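PDB 2EBF: dermonecrotic toxin from Pasteurella multocida, which acts as a potent mitogen and dermonecrotic toxin that induces bone resorption and is associated with severe progressive atrophic rhinitis of pigs, represented here by its C-terminal region. Local coordinates for residues Ser149-Phe154 with Val319-Ser324; Ile409-Ile414 with Lys425-Met430; Ile460-Ser466 with Tyr478-Ile483; Ala487-Asp492 with Leu520-Lys525; Thr510-Pro516 with Ser546-Ile550. All coordinates share one frame; numbering follows the deposited sequence.

Interaction 1. Residues Ser149-Phe154 with Val319-Ser324; sequences SGAARF and VSDRLS
Leu323 meets Phe154 and Ala151 at once. Its CB stands over the centre of the Phe154 ring, 3.6 Å from the centroid and 7° off the ring normal, a CH-pi contact made squarely over the face. Beyond CB, CG passes along the CD2 side of the ring. The two methyls then part: CD1 turns back to the first turn of the opposing helix, 3.7 Å from Ala151 CA, while CD2 stays by Phe154 CD2 and CE2. Phe154 reaches this place because its CG lies anti to its own backbone N (chi1 172°), which carries the ring beside the other helix until CZ comes 3.6 Å from Leu323 O. One turn earlier, Val319 CG1 sits 3.5 Å from Ala151 N and 3.7 Å from Ser149 OG. That hydroxyl accepts a nearly straight hydrogen bond from Ala151 N and is also hydrogen-bonded to Asn146 O, so its polar end is satisfied although buried. Phe177 of helix 171-180 touches Leu323 from outside the pair. Gly150, with a positive phi of 109°, occupies the N-cap of helix 151-164, and the Ser149 bond to Ala151 N forms an ST turn that leads into this helix start, packed here on helix 312-333.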
# COMPACT_ATOMS: atom_id res chain seq x y z
N SER A 149 3.71 -15.22 -6.70
CA SER A 149 2.38 -14.58 -6.70
C SER A 149 2.40 -13.06 -6.85
O SER A 149 1.37 -12.44 -7.13
CB SER A 149 1.63 -14.93 -5.42
OG SER A 149 2.26 -14.28 -4.33
N GLY A 150 3.57 -12.46 -6.65
CA GLY A 150 3.66 -11.00 -6.58
C GLY A 150 3.96 -10.50 -5.18
O GLY A 150 4.49 -9.39 -5.02
N ALA A 151 3.63 -11.28 -4.16
CA ALA A 151 3.91 -10.87 -2.77
C ALA A 151 5.40 -10.66 -2.51
O ALA A 151 5.82 -9.59 -2.06
CB ALA A 151 3.31 -11.88 -1.79
N ALA A 152 6.21 -11.68 -2.79
CA ALA A 152 7.66 -11.56 -2.59
C ALA A 152 8.26 -10.40 -3.39
O ALA A 152 9.12 -9.67 -2.90
CB ALA A 152 8.36 -12.87 -2.92
N ARG A 153 7.83 -10.26 -4.64
CA ARG A 153 8.31 -9.17 -5.48
C ARG A 153 8.02 -7.81 -4.85
O ARG A 153 8.89 -6.95 -4.79
CB ARG A 153 7.64 -9.24 -6.85
CG ARG A 153 8.11 -8.14 -7.80
CD ARG A 153 7.34 -8.20 -9.12
NE ARG A 153 7.81 -7.14 -10.02
CZ ARG A 153 7.26 -6.85 -11.19
NH1 ARG A 153 6.21 -7.53 -11.63
NH2 ARG A 153 7.75 -5.87 -11.93
N PHE A 154 6.78 -7.62 -4.40
CA PHE A 154 6.35 -6.38 -3.79
C PHE A 154 7.11 -6.14 -2.49
O PHE A 154 7.60 -5.03 -2.24
CB PHE A 154 4.84 -6.43 -3.50
CG PHE A 154 4.35 -5.27 -2.69
CD1 PHE A 154 3.82 -4.15 -3.32
CD2 PHE A 154 4.43 -5.28 -1.30
CE1 PHE A 154 3.37 -3.06 -2.57
CE2 PHE A 154 3.99 -4.19 -0.54
CZ PHE A 154 3.46 -3.09 -1.17
N VAL A 319 -3.45 -10.59 -4.99
CA VAL A 319 -2.27 -10.46 -4.11
C VAL A 319 -1.59 -9.10 -4.24
O VAL A 319 -1.32 -8.43 -3.23
CB VAL A 319 -1.24 -11.59 -4.38
CG1 VAL A 319 0.12 -11.26 -3.76
CG2 VAL A 319 -1.75 -12.92 -3.87
N SER A 320 -1.30 -8.69 -5.47
CA SER A 320 -0.57 -7.46 -5.70
C SER A 320 -1.43 -6.20 -5.51
O SER A 320 -0.94 -5.19 -5.02
CB SER A 320 0.10 -7.47 -7.08
OG SER A 320 -0.85 -7.55 -8.10
N ASP A 321 -2.71 -6.27 -5.86
CA ASP A 321 -3.64 -5.17 -5.56
C ASP A 321 -3.79 -4.94 -4.07
O ASP A 321 -3.79 -3.80 -3.62
CB ASP A 321 -5.01 -5.41 -6.20
CG ASP A 321 -5.00 -5.20 -7.70
OD1 ASP A 321 -3.95 -4.81 -8.24
OD2 ASP A 321 -6.05 -5.42 -8.35
N ARG A 322 -3.95 -6.02 -3.30
CA ARG A 322 -4.14 -5.90 -1.85
C ARG A 322 -2.91 -5.30 -1.19
O ARG A 322 -3.03 -4.45 -0.30
CB ARG A 322 -4.45 -7.26 -1.22
CG ARG A 322 -5.70 -7.92 -1.77
CD ARG A 322 -6.83 -7.99 -0.79
NE ARG A 322 -6.83 -9.22 -0.02
CZ ARG A 322 -7.78 -10.16 -0.03
NH1 ARG A 322 -8.87 -10.07 -0.79
NH2 ARG A 322 -7.62 -11.22 0.74
N LEU A 323 -1.72 -5.71 -1.61
CA LEU A 323 -0.51 -5.14 -1.02
C LEU A 323 -0.37 -3.66 -1.34
O LEU A 323 -0.02 -2.86 -0.48
CB LEU A 323 0.73 -5.92 -1.45
CG LEU A 323 0.81 -7.30 -0.81
CD1 LEU A 323 1.70 -8.18 -1.64
CD2 LEU A 323 1.32 -7.17 0.66
N SER A 324 -0.65 -3.29 -2.59
CA SER A 324 -0.61 -1.90 -2.99
C SER A 324 -1.65 -1.06 -2.26
O SER A 324 -1.38 0.07 -1.91
CB SER A 324 -0.84 -1.75 -4.50
OG SER A 324 0.17 -2.43 -5.23

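Interaction 2. Residues Ile409-Ile414 with Lys425-Met430; sequences IVQQEI and KTLDAM
Glu413 and Leu427 are joined by the hydrogen bond of this helix pair: Leu427 N donates to Glu413 OE1 over 2.8 Å, almost straight at 175° and nearly along the C-O axis of the carboxylate. The acceptor is thus held at the first turn of helix 425-434, where the N-H groups of that turn and the helix dipole would probably favour the negative charge. The Glu413 chain, extended beyond CG, crosses Thr426 at about a right angle and brings OE2 to 3.4 Å from Thr426 CB. This polar end lies on the partly exposed side, with Lys425 at its margin. The apolar side is more buried. Leu427 CD2 rests 3.8 Å from Ile414 CA and meets Ile414 CG1, the two side chains crossing roughly perpendicularly. Val410 CG1 approaches Met430 SD at 3.9 Å, and Met430, extended beyond CG, carries its CE on to Ile409 CG2. The axes of the short segments pass 9.0 Å apart with 109° between their directions, so the two segments cross steeply. Ile414 also packs on Phe457 and Ala459 of strand 456-461, while Met430 touches Ser273 of helix 267-273, placing the pair between an edge strand of the six-stranded mixed sheet and that helix.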
# COMPACT_ATOMS: atom_id res chain seq x y z
N ILE A 409 -19.52 -2.94 -6.89
CA ILE A 409 -20.50 -3.91 -7.39
C ILE A 409 -21.82 -3.25 -7.80
O ILE A 409 -22.40 -3.63 -8.82
CB ILE A 409 -20.76 -5.06 -6.38
CG1 ILE A 409 -19.45 -5.72 -5.92
CG2 ILE A 409 -21.75 -6.10 -6.97
CD1 ILE A 409 -18.55 -6.23 -7.05
N VAL A 410 -22.28 -2.27 -7.03
CA VAL A 410 -23.65 -1.76 -7.20
C VAL A 410 -23.84 -0.26 -7.46
O VAL A 410 -24.98 0.21 -7.46
CB VAL A 410 -24.58 -2.19 -6.02
CG1 VAL A 410 -24.65 -3.71 -5.91
CG2 VAL A 410 -24.13 -1.55 -4.70
N GLN A 411 -22.75 0.48 -7.69
CA GLN A 411 -22.87 1.93 -7.96
C GLN A 411 -23.74 2.21 -9.19
O GLN A 411 -24.59 3.09 -9.17
CB GLN A 411 -21.50 2.62 -8.05
CG GLN A 411 -20.58 2.20 -9.22
CD GLN A 411 -19.13 2.69 -9.08
OE1 GLN A 411 -18.24 2.22 -9.80
NE2 GLN A 411 -18.89 3.63 -8.17
N GLN A 412 -23.52 1.44 -10.25
CA GLN A 412 -24.31 1.54 -11.47
C GLN A 412 -25.78 1.19 -11.19
O GLN A 412 -26.68 1.90 -11.63
CB GLN A 412 -23.72 0.62 -12.54
CG GLN A 412 -24.45 0.59 -13.88
CD GLN A 412 -23.92 -0.51 -14.81
OE1 GLN A 412 -24.56 -0.86 -15.80
NE2 GLN A 412 -22.75 -1.06 -14.48
N GLU A 413 -26.01 0.11 -10.45
CA GLU A 413 -27.36 -0.32 -10.08
C GLU A 413 -28.08 0.70 -9.18
O GLU A 413 -29.30 0.88 -9.29
CB GLU A 413 -27.34 -1.70 -9.44
CG GLU A 413 -27.14 -2.84 -10.45
CD GLU A 413 -27.25 -4.23 -9.83
OE1 GLU A 413 -27.95 -4.40 -8.81
OE2 GLU A 413 -26.63 -5.17 -10.38
N ILE A 414 -27.33 1.35 -8.29
CA ILE A 414 -27.89 2.44 -7.48
C ILE A 414 -28.37 3.56 -8.39
O ILE A 414 -29.50 4.04 -8.26
CB ILE A 414 -26.88 2.99 -6.45
CG1 ILE A 414 -26.69 1.98 -5.31
CG2 ILE A 414 -27.33 4.35 -5.92
CD1 ILE A 414 -25.50 2.25 -4.42
N LYS A 425 -31.14 -5.81 -9.47
CA LYS A 425 -31.45 -7.05 -8.74
C LYS A 425 -30.40 -7.39 -7.67
O LYS A 425 -30.76 -7.82 -6.57
CB LYS A 425 -31.66 -8.23 -9.70
CG LYS A 425 -32.78 -8.06 -10.74
CD LYS A 425 -34.18 -8.13 -10.12
CE LYS A 425 -35.29 -7.90 -11.16
NZ LYS A 425 -35.38 -9.02 -12.16
N THR A 426 -29.13 -7.21 -8.00
CA THR A 426 -28.04 -7.45 -7.03
C THR A 426 -28.16 -6.50 -5.84
O THR A 426 -28.11 -6.92 -4.69
CB THR A 426 -26.65 -7.33 -7.69
OG1 THR A 426 -26.57 -8.23 -8.79
CG2 THR A 426 -25.55 -7.67 -6.69
N LEU A 427 -28.34 -5.22 -6.14
CA LEU A 427 -28.66 -4.22 -5.12
C LEU A 427 -29.85 -4.66 -4.25
O LEU A 427 -29.76 -4.66 -3.02
CB LEU A 427 -28.93 -2.86 -5.79
CG LEU A 427 -29.35 -1.67 -4.92
CD1 LEU A 427 -28.29 -1.34 -3.87
CD2 LEU A 427 -29.68 -0.45 -5.78
N ASP A 428 -30.94 -5.06 -4.90
CA ASP A 428 -32.16 -5.50 -4.22
C ASP A 428 -31.87 -6.66 -3.27
O ASP A 428 -32.28 -6.64 -2.10
CB ASP A 428 -33.23 -5.90 -5.25
CG ASP A 428 -34.59 -6.16 -4.63
OD1 ASP A 428 -34.98 -5.43 -3.68
OD2 ASP A 428 -35.28 -7.09 -5.09
N ALA A 429 -31.14 -7.66 -3.77
CA ALA A 429 -30.74 -8.81 -2.96
C ALA A 429 -29.88 -8.37 -1.79
O ALA A 429 -30.06 -8.85 -0.66
CB ALA A 429 -29.99 -9.82 -3.82
N MET A 430 -28.94 -7.47 -2.05
CA MET A 430 -28.06 -6.96 -1.01
C MET A 430 -28.84 -6.21 0.07
O MET A 430 -28.57 -6.38 1.28
CB MET A 430 -26.93 -6.11 -1.60
CG MET A 430 -25.88 -6.92 -2.36
SD MET A 430 -24.42 -5.93 -2.71
CE MET A 430 -23.34 -7.10 -3.53

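Interaction 3. Residues Ile460-Ser466 with Tyr478-Ile483; sequences IGHSDNS and YYKGNI
Tyr478 and Asp464 supply the direct hydrogen bond across the contact: Tyr478 OH donates over 2.8 Å to Asp464 OD1, which accepts through its anti lone pair, with carboxylate and ring planes 89° apart. The other carboxylate oxygen, OD2, forms a salt bridge with Arg322, so both oxygens of this side chain are engaged. Water carries two further links. Water 1 donates to both His462 O and Tyr479 O, tying the loop backbone to the helix backbone, and water 2 donates to Ser466 O while making a weak bond with Tyr479 OH. The loop itself makes a type II turn from Ser463 to Ser466. Van der Waals contacts complete the surface. Ser466 CB lies 3.4 Å from Tyr479 CE1, with His462 O at the ring edge, and Asn465 CB touches Tyr478 CE1 at 3.6 Å. Ile483 CG2 touches Ile460 CD1 at 3.7 Å and also packs on Ile460 O, a buried carbonyl with no partner in the model. With CG anti to the backbone N (chi1 175°), the Tyr479 ring extends from the helix to the loop. The loop leaves the end of edge strand 456-461 and folds back against helix 473-490, with helix 312-333 packed against Tyr478 and Asp464.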
# COMPACT_ATOMS: atom_id res chain seq x y z
N ILE A 460 -20.10 3.74 -0.34
CA ILE A 460 -18.66 3.93 -0.15
C ILE A 460 -17.94 2.67 0.35
O ILE A 460 -16.73 2.69 0.60
CB ILE A 460 -18.32 5.13 0.77
CG1 ILE A 460 -18.88 4.92 2.19
CG2 ILE A 460 -18.80 6.43 0.14
CD1 ILE A 460 -18.25 5.82 3.26
N GLY A 461 -18.68 1.57 0.49
CA GLY A 461 -18.07 0.27 0.78
C GLY A 461 -17.28 -0.20 -0.43
O GLY A 461 -17.56 0.20 -1.56
N HIS A 462 -16.28 -1.04 -0.18
CA HIS A 462 -15.49 -1.66 -1.22
C HIS A 462 -15.48 -3.15 -0.91
O HIS A 462 -15.07 -3.56 0.19
CB HIS A 462 -14.07 -1.07 -1.22
CG HIS A 462 -13.17 -1.61 -2.29
ND1 HIS A 462 -13.31 -1.27 -3.62
CD2 HIS A 462 -12.11 -2.44 -2.22
CE1 HIS A 462 -12.37 -1.88 -4.33
NE2 HIS A 462 -11.63 -2.60 -3.50
N SER A 463 -15.94 -3.97 -1.86
CA SER A 463 -16.23 -5.38 -1.58
C SER A 463 -15.04 -6.30 -1.28
O SER A 463 -15.19 -7.29 -0.56
CB SER A 463 -17.10 -6.00 -2.69
OG SER A 463 -16.34 -6.31 -3.83
N ASP A 464 -13.86 -5.97 -1.79
CA ASP A 464 -12.74 -6.90 -1.62
C ASP A 464 -12.36 -7.02 -0.14
O ASP A 464 -12.19 -6.00 0.54
CB ASP A 464 -11.54 -6.46 -2.47
CG ASP A 464 -10.37 -7.41 -2.35
OD1 ASP A 464 -9.24 -6.92 -2.12
OD2 ASP A 464 -10.56 -8.64 -2.47
N ASN A 465 -12.25 -8.26 0.34
CA ASN A 465 -11.80 -8.55 1.72
C ASN A 465 -12.85 -8.17 2.78
O ASN A 465 -12.52 -7.95 3.95
CB ASN A 465 -10.45 -7.87 2.00
CG ASN A 465 -9.56 -8.67 2.97
OD1 ASN A 465 -8.50 -8.19 3.40
ND2 ASN A 465 -9.98 -9.88 3.29
N SER A 466 -14.12 -8.11 2.35
CA SER A 466 -15.21 -7.61 3.21
C SER A 466 -16.00 -8.68 3.97
O SER A 466 -16.89 -8.34 4.77
CB SER A 466 -16.17 -6.76 2.38
OG SER A 466 -16.81 -7.53 1.38
N TYR A 478 -7.16 -2.97 6.41
CA TYR A 478 -7.23 -3.01 4.96
C TYR A 478 -8.61 -2.59 4.49
O TYR A 478 -8.74 -1.74 3.62
CB TYR A 478 -6.89 -4.42 4.41
CG TYR A 478 -7.12 -4.53 2.90
CD1 TYR A 478 -8.35 -4.95 2.39
CD2 TYR A 478 -6.11 -4.18 2.00
CE1 TYR A 478 -8.57 -5.02 1.00
CE2 TYR A 478 -6.31 -4.26 0.64
CZ TYR A 478 -7.54 -4.68 0.14
OH TYR A 478 -7.73 -4.75 -1.23
N TYR A 479 -9.63 -3.22 5.06
CA TYR A 479 -11.02 -2.96 4.68
C TYR A 479 -11.44 -1.52 5.00
O TYR A 479 -12.00 -0.83 4.15
CB TYR A 479 -11.93 -3.99 5.37
CG TYR A 479 -13.40 -3.76 5.15
CD1 TYR A 479 -13.98 -3.99 3.91
CD2 TYR A 479 -14.21 -3.30 6.19
CE1 TYR A 479 -15.33 -3.77 3.71
CE2 TYR A 479 -15.57 -3.08 6.00
CZ TYR A 479 -16.12 -3.32 4.75
OH TYR A 479 -17.47 -3.10 4.55
N LYS A 480 -11.12 -1.06 6.21
CA LYS A 480 -11.45 0.30 6.62
C LYS A 480 -10.75 1.34 5.75
O LYS A 480 -11.34 2.36 5.38
CB LYS A 480 -11.08 0.51 8.08
CG LYS A 480 -11.37 1.92 8.59
CD LYS A 480 -10.94 2.04 10.03
CE LYS A 480 -11.39 3.35 10.64
NZ LYS A 480 -10.82 3.53 12.01
N GLY A 481 -9.48 1.07 5.43
CA GLY A 481 -8.68 2.00 4.65
C GLY A 481 -9.26 2.27 3.28
O GLY A 481 -9.27 3.42 2.83
N ASN A 482 -9.76 1.23 2.62
CA ASN A 482 -10.36 1.40 1.29
C ASN A 482 -11.66 2.22 1.32
O ASN A 482 -11.97 2.96 0.37
CB ASN A 482 -10.61 0.04 0.64
CG ASN A 482 -9.31 -0.68 0.27
OD1 ASN A 482 -9.29 -1.91 0.15
ND2 ASN A 482 -8.23 0.08 0.07
N ILE A 483 -12.42 2.09 2.40
CA ILE A 483 -13.65 2.85 2.57
C ILE A 483 -13.35 4.33 2.83
O ILE A 483 -13.93 5.21 2.23
CB ILE A 483 -14.53 2.24 3.68
CG1 ILE A 483 -14.99 0.85 3.24
CG2 ILE A 483 -15.73 3.15 4.01
CD1 ILE A 483 -15.84 0.12 4.24
O HOH W 1 -13.23 -1.84 1.90
O HOH W 2 -18.17 -6.11 5.92

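Interaction 4. Residues Ala487-Asp492 with Leu520-Lys525; sequences AIEKLD and LVQYLK
Leu524 has CG anti to its carbonyl carbon (chi1 -65°) with a trans chi2, and this sends both methyls towards helix 473-490. CD2 ends 3.7 Å from Ala487 O and close to Asp492 CB, while CD1 meets Leu491 CD1 at 4.1 Å. One turn earlier, Leu520 is turned likewise about chi1 and brings its CD2 to Ala487 CB at 3.5 Å, a carbon pair tighter than usual. Ile488 CD1 lies beside Leu524 CD2 and reaches Tyr523 CB at 3.5 Å, so the isoleucine tip meets the root of the tyrosine rather than its hydroxyl. The Tyr523 ring itself turns on to Phe336. Helix 473-490 is the helix of the beta-alpha-beta crossover from strand 456-461 to the parallel strand 498-502, and these contacts join its C-terminal end to the short helix 520-524. Both lie against the six-stranded mixed sheet: Leu491 rests on Val500 and Leu524 on Phe498 of strand 498-502, while Ala487 and Leu520 both touch Ile460 of strand 456-461. Lys525 leaves helix 520-524 through a Schellman motif, its positive phi of 63° ending the helical path. Its side chain, bent at chi2 and chi3, curls back so that NZ reaches Asp492 OD1 at 3.3 Å, a salt bridge whose hydrogen bond is weak. The two side chains meet at about a right angle on the more exposed margin, beside the buried leucines.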
# COMPACT_ATOMS: atom_id res chain seq x y z
N ALA A 487 -14.33 7.69 0.70
CA ALA A 487 -15.03 8.82 1.33
C ALA A 487 -14.28 10.15 1.19
O ALA A 487 -14.89 11.20 0.98
CB ALA A 487 -15.34 8.52 2.79
N ILE A 488 -12.95 10.11 1.30
CA ILE A 488 -12.14 11.32 1.11
C ILE A 488 -12.29 11.85 -0.31
O ILE A 488 -12.47 13.05 -0.52
CB ILE A 488 -10.65 11.07 1.41
CG1 ILE A 488 -10.43 10.76 2.91
CG2 ILE A 488 -9.81 12.27 0.99
CD1 ILE A 488 -10.82 11.88 3.83
N GLU A 489 -12.23 10.95 -1.28
CA GLU A 489 -12.32 11.34 -2.68
C GLU A 489 -13.69 11.91 -3.01
O GLU A 489 -13.80 12.88 -3.75
CB GLU A 489 -11.99 10.14 -3.58
CG GLU A 489 -11.96 10.41 -5.09
CD GLU A 489 -10.98 11.51 -5.51
OE1 GLU A 489 -11.31 12.23 -6.48
OE2 GLU A 489 -9.89 11.64 -4.90
N LYS A 490 -14.74 11.33 -2.43
CA LYS A 490 -16.10 11.58 -2.90
C LYS A 490 -16.94 12.49 -2.02
O LYS A 490 -17.93 13.06 -2.50
CB LYS A 490 -16.82 10.25 -3.13
CG LYS A 490 -16.13 9.34 -4.15
CD LYS A 490 -16.11 9.99 -5.53
CE LYS A 490 -15.26 9.22 -6.52
NZ LYS A 490 -15.96 8.03 -7.04
N LEU A 491 -16.57 12.64 -0.76
CA LEU A 491 -17.42 13.33 0.20
C LEU A 491 -16.96 14.70 0.69
O LEU A 491 -17.79 15.61 0.78
CB LEU A 491 -17.76 12.43 1.40
CG LEU A 491 -18.61 11.19 1.10
CD1 LEU A 491 -18.81 10.40 2.38
CD2 LEU A 491 -19.95 11.55 0.44
N ASP A 492 -15.69 14.87 1.02
CA ASP A 492 -15.27 16.21 1.45
C ASP A 492 -14.88 17.08 0.26
O ASP A 492 -13.71 17.24 -0.08
CB ASP A 492 -14.31 16.24 2.67
CG ASP A 492 -12.91 15.68 2.37
OD1 ASP A 492 -12.03 15.86 3.25
OD2 ASP A 492 -12.69 15.08 1.30
N LEU A 520 -13.50 7.49 9.74
CA LEU A 520 -14.07 8.31 8.65
C LEU A 520 -14.30 9.73 9.13
O LEU A 520 -14.13 10.70 8.39
CB LEU A 520 -15.43 7.75 8.22
CG LEU A 520 -15.57 6.52 7.34
CD1 LEU A 520 -16.91 5.87 7.66
CD2 LEU A 520 -15.48 6.90 5.85
N VAL A 521 -14.69 9.82 10.39
CA VAL A 521 -15.18 11.03 11.00
C VAL A 521 -14.01 11.99 11.26
O VAL A 521 -14.13 13.20 11.03
CB VAL A 521 -16.02 10.59 12.23
CG1 VAL A 521 -15.65 11.25 13.53
CG2 VAL A 521 -17.48 10.58 11.91
N GLN A 522 -12.88 11.44 11.68
CA GLN A 522 -11.65 12.24 11.80
C GLN A 522 -11.16 12.73 10.45
O GLN A 522 -10.85 13.92 10.29
CB GLN A 522 -10.56 11.46 12.52
CG GLN A 522 -10.82 11.31 14.00
CD GLN A 522 -11.90 10.30 14.31
OE1 GLN A 522 -11.96 9.24 13.70
NE2 GLN A 522 -12.74 10.62 15.29
N TYR A 523 -11.08 11.84 9.47
CA TYR A 523 -10.66 12.26 8.13
C TYR A 523 -11.60 13.27 7.51
O TYR A 523 -11.15 14.19 6.84
CB TYR A 523 -10.47 11.07 7.20
CG TYR A 523 -9.17 10.33 7.39
CD1 TYR A 523 -7.96 10.87 6.94
CD2 TYR A 523 -9.15 9.08 7.99
CE1 TYR A 523 -6.75 10.19 7.11
CE2 TYR A 523 -7.94 8.38 8.15
CZ TYR A 523 -6.76 8.94 7.71
OH TYR A 523 -5.57 8.24 7.88
N LEU A 524 -12.91 13.13 7.75
CA LEU A 524 -13.90 14.02 7.12
C LEU A 524 -14.21 15.27 7.95
O LEU A 524 -14.97 16.14 7.51
CB LEU A 524 -15.19 13.26 6.79
CG LEU A 524 -15.12 12.15 5.72
CD1 LEU A 524 -16.47 11.43 5.60
CD2 LEU A 524 -14.67 12.70 4.34
N LYS A 525 -13.60 15.37 9.13
CA LYS A 525 -13.75 16.55 9.99
C LYS A 525 -15.21 16.74 10.46
O LYS A 525 -15.72 17.86 10.50
CB LYS A 525 -13.26 17.83 9.30
CG LYS A 525 -11.85 17.77 8.67
CD LYS A 525 -11.87 17.61 7.15
CE LYS A 525 -12.42 18.84 6.44
NZ LYS A 525 -12.52 18.64 4.95

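Interaction 5. Residues Thr510-Pro516 with Ser546-Ile550; sequences TPGTGRP and SRVPI
Gly512 and Ile550 form the stronger of two backbone bonds across this contact: Ile550 N donates to Gly512 O over 2.8 Å at 178°, in the carbonyl plane. In return Gly512 N makes a weak bond of 3.3 Å to Val548 O. The same Val548 oxygen receives a CA-H...O contact from Pro511 CA at 3.1 Å and a longer one from Pro516 CA. Together the bonds make a single beta bridge between Gly512 and Pro549. Around it lie the side chains. Pro511 CB meets Ile550 CG1 at 3.6 Å, and the next ring atom, Pro511 CG, lies beside Val548 CG2, both side chains pointing the same way. Pro549 CB packs on the backbone at Arg515 N, and Pro516 CG on Arg547 C at 3.6 Å. Farther out, water 3 accepts from Gly514 N and donates to Ile550 O. Arg547, at the centre of an inverse gamma turn, forms salt bridges with Asp342 and Asp542, and Ile550 rests on Pro473 and Tyr474 of helix 473-490. Pro511, Pro516 and Pro549 have no amide N-H to give, consistent with a single bridge rather than a longer ladder and with the share of CA-H...O contacts and ring packing.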
# COMPACT_ATOMS: atom_id res chain seq x y z
N THR A 510 -9.30 3.27 15.17
CA THR A 510 -9.05 1.85 15.44
C THR A 510 -7.53 1.64 15.40
O THR A 510 -6.80 2.52 14.91
CB THR A 510 -9.71 0.93 14.38
OG1 THR A 510 -9.40 1.44 13.07
CG2 THR A 510 -11.24 0.82 14.59
N PRO A 511 -7.04 0.51 15.94
CA PRO A 511 -5.60 0.19 15.90
C PRO A 511 -4.99 0.14 14.49
O PRO A 511 -5.54 -0.51 13.59
CB PRO A 511 -5.53 -1.18 16.56
CG PRO A 511 -6.67 -1.18 17.52
CD PRO A 511 -7.78 -0.51 16.72
N GLY A 512 -3.86 0.83 14.31
CA GLY A 512 -3.19 0.89 13.00
C GLY A 512 -1.73 0.47 13.08
O GLY A 512 -1.28 -0.08 14.09
N THR A 513 -0.98 0.72 12.01
CA THR A 513 0.39 0.18 11.90
C THR A 513 1.40 1.11 12.55
O THR A 513 1.89 2.04 11.92
CB THR A 513 0.76 -0.08 10.42
OG1 THR A 513 0.42 1.07 9.64
CG2 THR A 513 0.00 -1.29 9.86
N GLY A 514 1.71 0.87 13.82
CA GLY A 514 2.65 1.72 14.55
C GLY A 514 2.03 3.01 15.05
O GLY A 514 2.71 3.86 15.63
N ARG A 515 0.72 3.15 14.84
CA ARG A 515 -0.01 4.37 15.18
C ARG A 515 -1.51 4.13 14.98
O ARG A 515 -1.90 3.08 14.50
CB ARG A 515 0.46 5.54 14.31
CG ARG A 515 -0.01 5.43 12.86
CD ARG A 515 0.63 6.47 11.96
NE ARG A 515 2.06 6.22 11.82
CZ ARG A 515 2.59 5.36 10.96
NH1 ARG A 515 1.81 4.65 10.14
NH2 ARG A 515 3.91 5.20 10.91
N PRO A 516 -2.36 5.08 15.39
CA PRO A 516 -3.78 4.84 15.16
C PRO A 516 -4.18 4.93 13.68
O PRO A 516 -3.56 5.64 12.90
CB PRO A 516 -4.47 5.94 15.98
CG PRO A 516 -3.38 6.50 16.91
CD PRO A 516 -2.12 6.34 16.11
N SER A 546 -8.91 3.00 21.75
CA SER A 546 -8.94 2.62 20.33
C SER A 546 -7.94 3.40 19.49
O SER A 546 -7.57 2.99 18.38
CB SER A 546 -10.34 2.82 19.76
OG SER A 546 -11.17 1.72 20.09
N ARG A 547 -7.50 4.53 20.03
CA ARG A 547 -6.59 5.41 19.32
C ARG A 547 -5.17 4.98 19.64
O ARG A 547 -4.41 5.71 20.30
CB ARG A 547 -6.87 6.87 19.72
CG ARG A 547 -6.48 7.86 18.66
CD ARG A 547 -6.51 9.25 19.19
NE ARG A 547 -7.82 9.86 19.08
CZ ARG A 547 -8.05 11.16 19.22
NH1 ARG A 547 -7.04 11.97 19.52
NH2 ARG A 547 -9.27 11.65 19.06
N VAL A 548 -4.81 3.78 19.18
CA VAL A 548 -3.56 3.10 19.57
C VAL A 548 -2.95 2.36 18.37
O VAL A 548 -3.63 2.17 17.35
CB VAL A 548 -3.81 2.08 20.73
CG1 VAL A 548 -4.30 2.78 22.01
CG2 VAL A 548 -4.79 0.98 20.32
N PRO A 549 -1.66 1.97 18.45
CA PRO A 549 -1.11 1.03 17.46
C PRO A 549 -1.65 -0.37 17.68
O PRO A 549 -2.03 -0.71 18.79
CB PRO A 549 0.40 1.03 17.74
CG PRO A 549 0.64 2.23 18.62
CD PRO A 549 -0.62 2.41 19.40
N ILE A 550 -1.69 -1.18 16.62
CA ILE A 550 -1.91 -2.61 16.75
C ILE A 550 -0.75 -3.15 17.60
O ILE A 550 0.38 -2.70 17.46
CB ILE A 550 -1.89 -3.32 15.37
CG1 ILE A 550 -3.14 -2.96 14.56
CG2 ILE A 550 -1.78 -4.84 15.53
CD1 ILE A 550 -2.97 -3.11 13.03
O HOH W 3 1.60 -1.72 15.27

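How the interactions relate
Interaction 3 borders all four of the others. Arg322, on the 319-324 side of interaction 1, reaches Asp464 OD2 with NH1 at 2.8 Å, and Ile409 CG1 of interaction 2 touches Ser463 OG at 3.8 Å. Interaction 4 shares helix 473-490 with it, and Ile460 CD1 packs on Leu520 CD2 at 3.9 Å. Lys480 NZ lies 2.7 Å from Thr510 OG1 of interaction 5, a probable hydrogen bond. Interactions 2 and 5 are the most widely separated, their centres about 33 Å apart. Of the bound groups, a glucose lies about 9 Å from the side chain of Ser149 in interaction 1, while the phosphonate pocket is formed by residues Gly624-Ser628, outside all five contacts.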